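Tautomerase (PDB 6VVW) belongs to the tautomerase family of the MIF clan and assembles from three copies of a small alpha/beta chain. Local coordinates at residues A[75-80]-A[103-108]. Numbering follows the deposited sequence.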
loop_
_atom_site.group_PDB
_atom_site.type_symbol
_atom_site.label_atom_id
_atom_site.label_comp_id
_atom_site.label_asym_id
_atom_site.label_seq_id
_atom_site.Cartn_x
_atom_site.Cartn_y
_atom_site.Cartn_z
ATOM N N GLU A 75 10.840 10.750 17.731
ATOM C CA GLU A 75 10.438 12.136 17.780
ATOM C C GLU A 75 10.615 12.817 16.449
ATOM O O GLU A 75 9.843 13.718 16.122
ATOM C CB GLU A 75 11.180 12.888 18.885
ATOM C CG GLU A 75 12.652 12.678 18.978
ATOM C CD GLU A 75 13.274 13.615 19.991
ATOM O OE1 GLU A 75 12.533 14.414 20.614
ATOM O OE2 GLU A 75 14.508 13.572 20.159
ATOM N N VAL A 76 11.570 12.394 15.637
ATOM C CA VAL A 76 11.568 12.936 14.291
ATOM C C VAL A 76 10.384 12.381 13.521
ATOM O O VAL A 76 9.723 13.109 12.776
ATOM C CB VAL A 76 12.906 12.679 13.580
ATOM C CG1 VAL A 76 12.989 11.269 13.051
ATOM C CG2 VAL A 76 13.074 13.672 12.459
ATOM N N LYS A 77 10.063 11.102 13.719
ATOM C CA LYS A 77 8.855 10.556 13.119
ATOM C C LYS A 77 7.638 11.314 13.609
ATOM O O LYS A 77 6.821 11.802 12.815
ATOM C CB LYS A 77 8.731 9.080 13.458
ATOM C CG LYS A 77 9.888 8.245 13.020
ATOM C CD LYS A 77 9.688 6.831 13.545
ATOM C CE LYS A 77 10.837 5.902 13.174
ATOM N NZ LYS A 77 10.859 4.683 14.055
ATOM N N ALA A 78 7.522 11.450 14.927
ATOM C CA ALA A 78 6.529 12.334 15.514
ATOM C C ALA A 78 6.558 13.714 14.892
ATOM O O ALA A 78 5.577 14.449 14.998
ATOM C CB ALA A 78 6.759 12.456 17.019
ATOM N N ASN A 79 7.656 14.098 14.257
ATOM C CA ASN A 79 7.692 15.425 13.681
ATOM C C ASN A 79 7.121 15.428 12.276
ATOM O O ASN A 79 6.309 16.305 11.943
ATOM C CB ASN A 79 9.121 15.963 13.699
ATOM C CG ASN A 79 9.499 16.545 15.044
ATOM O OD1 ASN A 79 8.915 16.191 16.072
ATOM N ND2 ASN A 79 10.465 17.456 15.049
ATOM N N PHE A 80 7.540 14.454 11.459
ATOM C CA PHE A 80 6.869 14.142 10.205
ATOM C C PHE A 80 5.368 14.247 10.352
ATOM O O PHE A 80 4.701 14.980 9.619
ATOM C CB PHE A 80 7.181 12.722 9.758
ATOM C CG PHE A 80 8.507 12.545 9.131
ATOM C CD1 PHE A 80 9.649 12.516 9.900
ATOM C CD2 PHE A 80 8.613 12.331 7.784
ATOM C CE1 PHE A 80 10.875 12.304 9.325
ATOM C CE2 PHE A 80 9.838 12.123 7.201
ATOM C CZ PHE A 80 10.974 12.112 7.968
ATOM N N LEU A 103 3.695 5.163 9.475
ATOM C CA LEU A 103 5.141 5.249 9.314
ATOM C C LEU A 103 5.730 3.852 9.351
ATOM O O LEU A 103 5.526 3.107 10.318
ATOM C CB LEU A 103 5.753 6.114 10.401
ATOM C CG LEU A 103 5.148 7.497 10.455
ATOM C CD1 LEU A 103 5.982 8.286 11.394
ATOM C CD2 LEU A 103 5.187 8.091 9.071
ATOM N N ILE A 104 6.420 3.485 8.278
ATOM C CA ILE A 104 6.871 2.121 8.053
ATOM C C ILE A 104 8.366 2.197 7.845
ATOM O O ILE A 104 8.830 2.693 6.811
ATOM C CB ILE A 104 6.181 1.475 6.848
ATOM C CG1 ILE A 104 4.744 1.967 6.730
ATOM C CG2 ILE A 104 6.217 -0.026 6.977
ATOM C CD1 ILE A 104 3.753 0.891 6.425
ATOM N N ASP A 105 9.123 1.711 8.819
ATOM C CA ASP A 105 10.572 1.810 8.789
ATOM C C ASP A 105 11.137 0.514 8.252
ATOM O O ASP A 105 10.979 -0.542 8.874
ATOM C CB ASP A 105 11.129 2.149 10.172
ATOM C CG ASP A 105 10.879 3.586 10.523
ATOM O OD1 ASP A 105 9.693 3.906 10.758
ATOM O OD2 ASP A 105 11.822 4.408 10.489
ATOM N N ILE A 106 11.786 0.611 7.081
ATOM C CA ILE A 106 12.326 -0.502 6.311
ATOM C C ILE A 106 13.820 -0.626 6.584
ATOM O O ILE A 106 14.535 0.359 6.828
ATOM C CB ILE A 106 12.056 -0.334 4.796
ATOM C CG1 ILE A 106 11.610 -1.648 4.177
ATOM C CG2 ILE A 106 13.313 0.146 4.048
ATOM C CD1 ILE A 106 11.933 -1.748 2.691
ATOM N N ALA A 107 14.251 -1.759 6.547
ATOM C CA ALA A 107 15.620 -2.128 6.823
ATOM C C ALA A 107 16.440 -2.014 5.553
ATOM O O ALA A 107 15.920 -2.219 4.459
ATOM C CB ALA A 107 15.683 -3.562 7.353
ATOM N N PRO A 108 17.722 -1.690 5.679
ATOM C CA PRO A 108 18.498 -1.342 4.494
ATOM C C PRO A 108 18.679 -2.482 3.522
ATOM O O PRO A 108 18.939 -2.224 2.338
ATOM C CB PRO A 108 19.826 -0.878 5.090
ATOM C CG PRO A 108 19.434 -0.325 6.432
ATOM C CD PRO A 108 18.399 -1.279 6.921
#
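K77 reaches from helix 74-92 to L103 and D105 on strand 99-106. The two elements belong to the beta-alpha-beta unit made by strand 62-69, helix 74-92 and strand 99-106, part of the tautomerase fold. The contact joins the first turn of the helix to the C-terminal half of the strand.

The K77 side chain starts at an apolar contact. K77 CB lies 3.5 Å from L103 CD1. That same methyl, L103 CD1, also approaches the backbone K77 O at 3.9 Å. K77 CG sits beside the backbone N and anti to the carbonyl carbon (chi1 -58°). From there the extended chain runs past L103 to the carboxylate of D105. K77 CD comes within 4.0 Å of D105 OD1. K77 CE lies nearer still, 3.2 Å from D105 OD2 and 3.3 Å from D105 OD1. The two side chains approach from opposite directions.

The tip, K77 NZ, forms a salt bridge with D105, without a hydrogen bond between the two segments. K77 NZ also makes a weak hydrogen bond to the backbone R72 O, just before the helix. H110 of the second subunit also comes close to K77 NZ and packs on L103, so the contact borders a subunit interface. L103 also touches A66, and F80 touches L68, both on strand 62-69. The bridge itself is long, with K77 NZ 3.6 Å from D105 OD1.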